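Local coordinates for melanin biosynthesis protein TyrA, putative (Shewanella oneidensis, PDB 2IIZ) that binds heme b and probably acts as a dye-decolorizing (DyP-type) peroxidase, at residues P87-G92 with M275-G280; E95-E100 with T291-G296; T223-R228 with N283-M288. One frame throughout, in Å; residues are numbered along the deposited sequence.

Interaction 1 of 3, residues P87-G92 with M275-G280; sequences PAMQEG and MVFGDG. With HEM (protoporphyrin IX containing Fe), chain C.
Phe-277 and Val-276, near the C-terminal end of helix 266-276, pack against the short strand 89-91, a worked example of a joint made by van der Waals contact. Among the apolar contacts, Phe-277 turns the rim of its ring to the strand, with CE2 3.8 Å from CB of Met-89. The selenium of this selenomethionine lies at the same edge, 5.2 Å from the centroid of the Phe-277 ring, a Met-aromatic contact made from beside the ring. Met-89 CG, set between the backbone N and the carbonyl carbon (chi1 46°), lies 4.4 Å from CG2 of Val-276, and the Met-89 side chain also touches Glu-269 and Leu-272 of the helix. Val-276 points toward the strand, its CG1 3.6 Å from the backbone N of Glu-91; the same methyl lies over one face of the Phe-277 ring, toward its rim.

Polar atoms also line that ring. The extended Glu-91 side chain brings OE2 to 3.6 Å from CD1 of Phe-277, near the ring plane, with carboxylate and ring turned 71° apart, and O of Gln-90 stands 3.6 Å from CZ of Phe-277. An alanine in place of Phe-277 would probably open a gap between Met-89 and Glu-91 and leave the selenium without its aromatic partner.

Ionic and hydrogen-bonded links run through Arg-94, which forms a salt bridge with OE1 of Glu-91 and donates to the carbonyl O of Val-276, tying strand to helix end. On the inner side Met-275 SE rests 3.6 Å from C2C of the heme. Gly-278, with positive phi, takes the chain out of the helix. The whole is a beta-hairpin, strands 89-91 and 94-96, laid on the C-terminal end of a helix that walls the heme pocket.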
# COMPACT_ATOMS: atom_id res chain seq x y z
N PRO A 87 18.95 -20.26 -6.42
CA PRO A 87 19.19 -21.32 -7.39
C PRO A 87 18.37 -21.11 -8.69
O PRO A 87 17.32 -21.72 -8.88
CB PRO A 87 18.77 -22.57 -6.61
CG PRO A 87 17.61 -22.07 -5.76
CD PRO A 87 17.92 -20.64 -5.42
N ALA A 88 18.88 -20.25 -9.56
CA ALA A 88 18.21 -19.95 -10.83
C ALA A 88 17.81 -21.23 -11.56
O ALA A 88 18.59 -22.18 -11.62
CB ALA A 88 19.13 -19.10 -11.74
N MSE A 89 16.60 -21.25 -12.10
CA MSE A 89 16.23 -22.34 -12.99
C MSE A 89 15.08 -21.97 -13.92
O MSE A 89 14.33 -21.02 -13.67
CB MSE A 89 15.94 -23.62 -12.19
CG MSE A 89 15.05 -23.45 -10.98
SE MSE A 89 14.76 -25.14 -10.05
CE MSE A 89 16.06 -24.97 -8.61
N GLN A 90 14.95 -22.74 -14.99
CA GLN A 90 14.06 -22.42 -16.09
C GLN A 90 13.79 -23.64 -16.98
O GLN A 90 14.72 -24.35 -17.37
CB GLN A 90 14.70 -21.32 -16.95
CG GLN A 90 14.09 -21.13 -18.34
CD GLN A 90 14.60 -19.87 -19.02
OE1 GLN A 90 15.78 -19.78 -19.37
NE2 GLN A 90 13.71 -18.89 -19.21
N GLU A 91 12.51 -23.88 -17.29
CA GLU A 91 12.14 -24.80 -18.37
C GLU A 91 10.87 -24.29 -19.04
O GLU A 91 9.89 -23.96 -18.37
CB GLU A 91 11.93 -26.22 -17.84
CG GLU A 91 11.74 -27.26 -18.94
CD GLU A 91 11.92 -28.69 -18.44
OE1 GLU A 91 11.02 -29.22 -17.72
OE2 GLU A 91 12.98 -29.29 -18.77
N GLY A 92 10.89 -24.21 -20.37
CA GLY A 92 9.81 -23.56 -21.12
C GLY A 92 9.54 -22.14 -20.63
O GLY A 92 10.49 -21.38 -20.41
N MSE A 275 8.82 -28.19 -8.84
CA MSE A 275 7.80 -27.35 -9.48
C MSE A 275 8.11 -27.04 -10.94
O MSE A 275 7.25 -27.19 -11.80
CB MSE A 275 7.64 -26.01 -8.75
CG MSE A 275 7.19 -26.11 -7.31
SE MSE A 275 6.93 -24.39 -6.52
CE MSE A 275 6.26 -23.40 -7.92
N VAL A 276 9.33 -26.59 -11.22
CA VAL A 276 9.72 -26.20 -12.58
C VAL A 276 9.90 -27.40 -13.52
O VAL A 276 9.30 -27.47 -14.60
CB VAL A 276 11.05 -25.39 -12.58
CG1 VAL A 276 11.62 -25.24 -14.03
CG2 VAL A 276 10.83 -24.03 -11.95
N PHE A 277 10.73 -28.33 -13.08
CA PHE A 277 11.10 -29.50 -13.87
C PHE A 277 10.19 -30.71 -13.70
O PHE A 277 10.13 -31.56 -14.57
CB PHE A 277 12.53 -29.85 -13.53
CG PHE A 277 13.51 -28.85 -14.03
CD1 PHE A 277 13.92 -28.86 -15.36
CD2 PHE A 277 14.02 -27.88 -13.19
CE1 PHE A 277 14.83 -27.91 -15.83
CE2 PHE A 277 14.93 -26.94 -13.65
CZ PHE A 277 15.34 -26.95 -14.97
N GLY A 278 9.48 -30.79 -12.58
CA GLY A 278 8.46 -31.82 -12.40
C GLY A 278 9.02 -33.13 -11.90
O GLY A 278 10.18 -33.23 -11.49
N ASP A 279 8.17 -34.15 -11.94
CA ASP A 279 8.44 -35.41 -11.27
C ASP A 279 9.41 -36.36 -11.95
O ASP A 279 9.84 -37.31 -11.31
CB ASP A 279 7.14 -36.16 -11.02
CG ASP A 279 6.52 -36.72 -12.27
OD1 ASP A 279 7.02 -36.45 -13.38
OD2 ASP A 279 5.51 -37.44 -12.12
N GLY A 280 9.74 -36.13 -13.22
CA GLY A 280 10.58 -37.12 -13.96
C GLY A 280 9.88 -37.82 -15.13
O GLY A 280 10.52 -38.24 -16.09
CHA HEM C . 1.12 -25.25 -0.30
CHB HEM C . 0.00 -21.39 -2.95
CHC HEM C . 4.56 -20.93 -4.33
CHD HEM C . 5.80 -24.42 -1.28
C1A HEM C . 0.41 -24.26 -0.93
C2A HEM C . -1.03 -24.09 -0.86
C3A HEM C . -1.32 -23.01 -1.61
C4A HEM C . -0.09 -22.48 -2.14
CMA HEM C . -2.70 -22.40 -1.87
CAA HEM C . -2.00 -25.00 -0.08
CBA HEM C . -2.24 -24.49 1.36
CGA HEM C . -1.07 -24.84 2.26
O1A HEM C . -0.27 -23.93 2.63
O2A HEM C . -0.92 -26.04 2.62
C1B HEM C . 1.14 -20.95 -3.56
C2B HEM C . 1.20 -19.84 -4.48
C3B HEM C . 2.47 -19.71 -4.87
C4B HEM C . 3.23 -20.74 -4.19
CMB HEM C . -0.04 -19.00 -4.89
CAB HEM C . 3.12 -18.70 -5.83
CBB HEM C . 2.46 -18.26 -6.89
C1C HEM C . 5.27 -21.86 -3.64
C2C HEM C . 6.69 -22.08 -3.80
C3C HEM C . 7.04 -23.05 -2.96
C4C HEM C . 5.85 -23.45 -2.24
CMC HEM C . 7.54 -21.29 -4.80
CAC HEM C . 8.43 -23.67 -2.73
CBC HEM C . 9.54 -23.32 -3.40
C1D HEM C . 4.67 -24.95 -0.72
C2D HEM C . 4.67 -25.97 0.30
C3D HEM C . 3.21 -26.24 0.60
C4D HEM C . 2.48 -25.34 -0.26
CMD HEM C . 5.91 -26.66 0.92
CAD HEM C . 2.61 -27.24 1.60
CBD HEM C . 2.25 -28.50 0.84
CGD HEM C . 1.93 -29.66 1.75
O1D HEM C . 0.71 -30.00 1.87
O2D HEM C . 2.88 -30.22 2.35
NA HEM C . 0.96 -23.26 -1.71
NB HEM C . 2.40 -21.48 -3.40
NC HEM C . 4.78 -22.71 -2.67
ND HEM C . 3.37 -24.60 -1.02
FE HEM C . 2.83 -23.12 -2.37

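Interaction 2 of 3, residues E95-E100 with T291-G296; sequences EAPAIE and TSALTG
Ala-98 and Gly-296 bring the two backbones to within 4.3 Å, CA to CA, as the segments run in the same general direction. A single direct hydrogen bond joins them: the N-H of Ile-99 donates to O of Gly-296, N to O 2.8 Å, fairly straight (162°) but approaching from above the carbonyl plane. Two CA-H...O contacts add to it, Ala-98 CA to O of Gly-296 and Gly-296 CA to O of Pro-97, the latter at 3.2 Å. A water then donates to both O of Pro-97 (2.9 Å) and O of Thr-295, spanning carbonyls that could not bond to each other. At these backbone angles a beta carbon on Gly-296 would run into O of Pro-97, consistent with a glycine here.

Side chains meet mostly backbone. The Pro-97 ring lies against the carbonyl of Ala-293, CD only 3.0 Å from its O, while the CB of Ala-293 reaches O of Glu-95 from the other strand. Ile-99, extended beyond CG1 (chi2 175°), carries CD1 to 3.3 Å from O of Leu-294. Farther along, Glu-100 accepts from the backbone N of Phe-86 and of Ser-298.

Strand 291-301 is an inner strand of the antiparallel main sheet and touches the heme through Thr-291; here the chain leaving the hairpin strand 94-96 is fastened beside it, joining N-terminal and C-terminal parts of the DyP fold.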
# COMPACT_ATOMS: atom_id res chain seq x y z
N GLU A 95 10.04 -19.86 -15.55
CA GLU A 95 11.31 -19.21 -15.26
C GLU A 95 11.37 -18.78 -13.80
O GLU A 95 10.45 -18.14 -13.29
CB GLU A 95 11.49 -17.97 -16.14
CG GLU A 95 12.96 -17.56 -16.27
CD GLU A 95 13.17 -16.36 -17.19
OE1 GLU A 95 12.71 -16.38 -18.35
OE2 GLU A 95 13.81 -15.38 -16.73
N ALA A 96 12.46 -19.15 -13.15
CA ALA A 96 12.76 -18.72 -11.79
C ALA A 96 14.11 -18.00 -11.84
O ALA A 96 15.16 -18.64 -11.68
CB ALA A 96 12.84 -19.92 -10.86
N PRO A 97 14.08 -16.67 -12.07
CA PRO A 97 15.31 -15.91 -12.21
C PRO A 97 15.94 -15.60 -10.84
O PRO A 97 15.28 -15.70 -9.80
CB PRO A 97 14.85 -14.63 -12.91
CG PRO A 97 13.46 -14.43 -12.47
CD PRO A 97 12.89 -15.82 -12.19
N ALA A 98 17.22 -15.24 -10.87
CA ALA A 98 17.96 -14.83 -9.69
C ALA A 98 18.24 -13.36 -9.82
O ALA A 98 18.75 -12.90 -10.85
CB ALA A 98 19.26 -15.61 -9.58
N ILE A 99 17.91 -12.63 -8.77
CA ILE A 99 18.15 -11.19 -8.65
C ILE A 99 18.40 -10.98 -7.16
O ILE A 99 17.47 -11.02 -6.35
CB ILE A 99 16.93 -10.37 -9.11
CG1 ILE A 99 16.65 -10.61 -10.60
CG2 ILE A 99 17.17 -8.88 -8.88
CD1 ILE A 99 15.38 -9.93 -11.15
N GLU A 100 19.65 -10.76 -6.81
CA GLU A 100 20.07 -10.73 -5.43
C GLU A 100 20.16 -9.30 -4.96
O GLU A 100 20.43 -8.40 -5.77
CB GLU A 100 21.45 -11.38 -5.28
CG GLU A 100 21.58 -12.74 -5.96
CD GLU A 100 21.03 -13.89 -5.15
OE1 GLU A 100 20.40 -13.68 -4.10
OE2 GLU A 100 21.25 -15.03 -5.59
N THR A 291 1.22 -17.63 -13.07
CA THR A 291 1.97 -16.61 -12.35
C THR A 291 3.40 -16.67 -12.78
O THR A 291 3.85 -17.73 -13.20
CB THR A 291 1.89 -16.80 -10.84
OG1 THR A 291 2.44 -15.66 -10.18
CG2 THR A 291 2.62 -18.07 -10.42
N SER A 292 4.12 -15.56 -12.67
CA SER A 292 5.52 -15.49 -13.09
C SER A 292 6.39 -14.94 -11.98
O SER A 292 6.11 -13.86 -11.42
CB SER A 292 5.64 -14.60 -14.32
OG SER A 292 4.65 -14.96 -15.28
N ALA A 293 7.46 -15.68 -11.65
CA ALA A 293 8.42 -15.22 -10.63
C ALA A 293 9.36 -14.16 -11.23
O ALA A 293 10.20 -14.47 -12.07
CB ALA A 293 9.24 -16.39 -10.07
N LEU A 294 9.20 -12.91 -10.80
CA LEU A 294 9.98 -11.80 -11.34
C LEU A 294 11.34 -11.63 -10.67
O LEU A 294 12.26 -11.05 -11.27
CB LEU A 294 9.19 -10.50 -11.22
CG LEU A 294 7.84 -10.46 -11.94
CD1 LEU A 294 7.23 -9.06 -11.85
CD2 LEU A 294 7.99 -10.88 -13.40
N THR A 295 11.48 -12.13 -9.43
CA THR A 295 12.75 -12.02 -8.70
C THR A 295 13.07 -13.32 -8.00
O THR A 295 12.19 -14.16 -7.82
CB THR A 295 12.71 -10.90 -7.65
OG1 THR A 295 11.79 -11.25 -6.59
CG2 THR A 295 12.31 -9.57 -8.30
N GLY A 296 14.33 -13.50 -7.61
CA GLY A 296 14.75 -14.68 -6.85
C GLY A 296 16.01 -14.41 -6.05
O GLY A 296 17.08 -14.30 -6.63
O HOH W 1 12.70 -16.57 -8.86

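Interaction 3 of 3, residues T223-R228 with N283-M288; sequences TSHIKR and NHDHLM. With HEM (protoporphyrin IX containing Fe), chain C.
His-225 and Asp-285 form the tight part of this contact, buried beside the heme. NE2 of His-225 binds the heme iron at 2.1 Å, and on the far side of the ring ND1 donates to OD2 of Asp-285 at 2.7 Å. That bond is bent (144°) and reaches the oxygen from its syn side, tilted out of the carboxylate plane. In Asp-285, chi1 (180°) sets CG anti to the backbone N, 3.6 Å from ND1 of His-225. The other oxygen, OD1, accepts from N of Leu-287, which lies 2.9 Å away above the carboxylate plane, in an Asx turn. CD2 of Leu-287 sits over one face of the imidazole, toward its rim, 3.9 Å from the centroid of the His-225 ring. Iron, carboxylate and methyl together probably hold the ring's rotation. Arg-228 is buried too: O of Asn-283 lies over one face of its guanidinium, 3.3 Å from CD of Arg-228, while NE bonds to O of Leu-222.

The more solvent-facing side holds Thr-223, Asn-283 and His-286, all partly exposed. Thr-223 lays CB over the face of His-286, 3.7 Å from the centroid of that ring, in a CH-pi contact, and its O takes a nearly straight bond (172°) from N of His-286.

A histidine ligating heme iron and backed by a carboxylate is the proximal arrangement familiar from heme peroxidases, here with the ligand at the start of helix 225-228, just after its N-cap Ser-224.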
# COMPACT_ATOMS: atom_id res chain seq x y z
N THR A 223 0.34 -33.15 -11.52
CA THR A 223 0.66 -31.76 -11.87
C THR A 223 0.14 -30.71 -10.90
O THR A 223 0.17 -29.52 -11.21
CB THR A 223 0.03 -31.41 -13.23
OG1 THR A 223 -1.36 -31.73 -13.20
CG2 THR A 223 0.72 -32.19 -14.36
N SER A 224 -0.34 -31.13 -9.73
CA SER A 224 -0.94 -30.17 -8.79
C SER A 224 0.11 -29.59 -7.85
O SER A 224 1.05 -30.30 -7.48
CB SER A 224 -2.04 -30.84 -7.96
OG SER A 224 -1.51 -31.90 -7.21
N HIS A 225 -0.05 -28.32 -7.48
CA HIS A 225 0.91 -27.63 -6.61
C HIS A 225 1.34 -28.44 -5.38
O HIS A 225 2.53 -28.54 -5.10
CB HIS A 225 0.38 -26.26 -6.14
CG HIS A 225 1.42 -25.41 -5.48
ND1 HIS A 225 2.71 -25.32 -5.94
CD2 HIS A 225 1.35 -24.60 -4.40
CE1 HIS A 225 3.40 -24.50 -5.17
NE2 HIS A 225 2.59 -24.05 -4.22
N ILE A 226 0.37 -29.00 -4.66
CA ILE A 226 0.59 -29.70 -3.37
C ILE A 226 1.23 -31.09 -3.54
O ILE A 226 1.86 -31.62 -2.60
CB ILE A 226 -0.77 -29.90 -2.61
CG1 ILE A 226 -1.50 -28.58 -2.44
CG2 ILE A 226 -0.60 -30.47 -1.24
CD1 ILE A 226 -0.63 -27.47 -2.02
N LYS A 227 1.05 -31.68 -4.71
CA LYS A 227 1.66 -32.97 -5.00
C LYS A 227 3.13 -32.72 -5.25
O LYS A 227 3.98 -33.51 -4.84
CB LYS A 227 0.99 -33.61 -6.23
CG LYS A 227 1.49 -35.03 -6.58
CD LYS A 227 1.38 -35.98 -5.41
CE LYS A 227 1.44 -37.43 -5.86
NZ LYS A 227 1.20 -38.39 -4.73
N ARG A 228 3.41 -31.61 -5.91
CA ARG A 228 4.75 -31.27 -6.40
C ARG A 228 5.68 -30.79 -5.30
O ARG A 228 6.88 -31.03 -5.33
CB ARG A 228 4.64 -30.18 -7.46
CG ARG A 228 3.96 -30.61 -8.77
CD ARG A 228 4.90 -31.35 -9.67
NE ARG A 228 4.93 -32.78 -9.33
CZ ARG A 228 6.00 -33.46 -8.96
NH1 ARG A 228 7.18 -32.87 -8.86
NH2 ARG A 228 5.90 -34.73 -8.67
N ASN A 283 5.76 -34.35 -15.25
CA ASN A 283 4.61 -33.77 -14.57
C ASN A 283 5.08 -32.60 -13.73
O ASN A 283 5.55 -32.77 -12.60
CB ASN A 283 3.91 -34.80 -13.69
CG ASN A 283 3.29 -35.90 -14.50
OD1 ASN A 283 2.35 -35.68 -15.25
ND2 ASN A 283 3.82 -37.11 -14.35
N HIS A 284 4.97 -31.40 -14.27
CA HIS A 284 5.38 -30.19 -13.56
C HIS A 284 4.18 -29.56 -12.87
O HIS A 284 3.08 -30.12 -12.90
CB HIS A 284 6.10 -29.22 -14.51
CG HIS A 284 5.23 -28.63 -15.57
ND1 HIS A 284 5.23 -29.09 -16.87
CD2 HIS A 284 4.32 -27.62 -15.54
CE1 HIS A 284 4.37 -28.39 -17.59
NE2 HIS A 284 3.80 -27.49 -16.80
N ASP A 285 4.40 -28.40 -12.26
CA ASP A 285 3.39 -27.70 -11.47
C ASP A 285 2.61 -26.74 -12.36
O ASP A 285 3.09 -25.68 -12.77
CB ASP A 285 4.08 -26.94 -10.33
CG ASP A 285 3.12 -26.17 -9.45
OD1 ASP A 285 1.92 -26.11 -9.75
OD2 ASP A 285 3.57 -25.62 -8.43
N HIS A 286 1.37 -27.11 -12.64
CA HIS A 286 0.55 -26.29 -13.54
C HIS A 286 0.14 -24.93 -12.99
O HIS A 286 -0.40 -24.13 -13.73
CB HIS A 286 -0.66 -27.08 -14.00
CG HIS A 286 -0.34 -28.09 -15.06
ND1 HIS A 286 -1.29 -28.58 -15.92
CD2 HIS A 286 0.82 -28.70 -15.39
CE1 HIS A 286 -0.73 -29.45 -16.74
NE2 HIS A 286 0.55 -29.54 -16.43
N LEU A 287 0.41 -24.68 -11.70
CA LEU A 287 0.14 -23.38 -11.09
C LEU A 287 1.04 -22.36 -11.77
O LEU A 287 0.67 -21.18 -11.92
CB LEU A 287 0.41 -23.40 -9.58
CG LEU A 287 0.15 -22.10 -8.80
CD1 LEU A 287 -1.23 -21.53 -9.05
CD2 LEU A 287 0.35 -22.30 -7.29
N MSE A 288 2.20 -22.85 -12.20
CA MSE A 288 3.19 -22.00 -12.85
C MSE A 288 2.71 -21.48 -14.21
O MSE A 288 3.32 -20.56 -14.78
CB MSE A 288 4.52 -22.74 -13.01
CG MSE A 288 5.18 -23.09 -11.69
SE MSE A 288 7.07 -23.50 -11.89
CE MSE A 288 7.77 -21.74 -12.42
CHA HEM C . 1.12 -25.25 -0.30
CHB HEM C . 0.00 -21.39 -2.95
CHC HEM C . 4.56 -20.93 -4.33
CHD HEM C . 5.80 -24.42 -1.28
C1A HEM C . 0.41 -24.26 -0.93
C2A HEM C . -1.03 -24.09 -0.86
C3A HEM C . -1.32 -23.01 -1.61
C4A HEM C . -0.09 -22.48 -2.14
CMA HEM C . -2.70 -22.40 -1.87
CAA HEM C . -2.00 -25.00 -0.08
CBA HEM C . -2.24 -24.49 1.36
CGA HEM C . -1.07 -24.84 2.26
O1A HEM C . -0.27 -23.93 2.63
O2A HEM C . -0.92 -26.04 2.62
C1B HEM C . 1.14 -20.95 -3.56
C2B HEM C . 1.20 -19.84 -4.48
C3B HEM C . 2.47 -19.71 -4.87
C4B HEM C . 3.23 -20.74 -4.19
CMB HEM C . -0.04 -19.00 -4.89
CAB HEM C . 3.12 -18.70 -5.83
CBB HEM C . 2.46 -18.26 -6.89
C1C HEM C . 5.27 -21.86 -3.64
C2C HEM C . 6.69 -22.08 -3.80
C3C HEM C . 7.04 -23.05 -2.96
C4C HEM C . 5.85 -23.45 -2.24
CMC HEM C . 7.54 -21.29 -4.80
CAC HEM C . 8.43 -23.67 -2.73
CBC HEM C . 9.54 -23.32 -3.40
C1D HEM C . 4.67 -24.95 -0.72
C2D HEM C . 4.67 -25.97 0.30
C3D HEM C . 3.21 -26.24 0.60
C4D HEM C . 2.48 -25.34 -0.26
CMD HEM C . 5.91 -26.66 0.92
CAD HEM C . 2.61 -27.24 1.60
CBD HEM C . 2.25 -28.50 0.84
CGD HEM C . 1.93 -29.66 1.75
O1D HEM C . 0.71 -30.00 1.87
O2D HEM C . 2.88 -30.22 2.35
NA HEM C . 0.96 -23.26 -1.71
NB HEM C . 2.40 -21.48 -3.40
NC HEM C . 4.78 -22.71 -2.67
ND HEM C . 3.37 -24.60 -1.02
FE HEM C . 2.83 -23.12 -2.37

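The three contacts lie near the heme on one side of the chain's centre. Interactions 1 and 3 have centres about 11 Å apart and both touch the cofactor, as does Thr-291 of interaction 2; a probable backbone bond from Asp-285 N to Met-275 O joins 1 and 3. Interaction 2, centred about 12 Å from interaction 1 and 18 Å from interaction 3, shares the hairpin 89-91 and 94-96 with interaction 1. Along the chain, 87-92 and 95-100 come first, 223-228 follows, and 275-280, 283-288 and 291-296 succeed one another near the C-terminus. A short C-terminal run thus meets both the N-terminal hairpin and the axial histidine, linking the two family regions to the heme site.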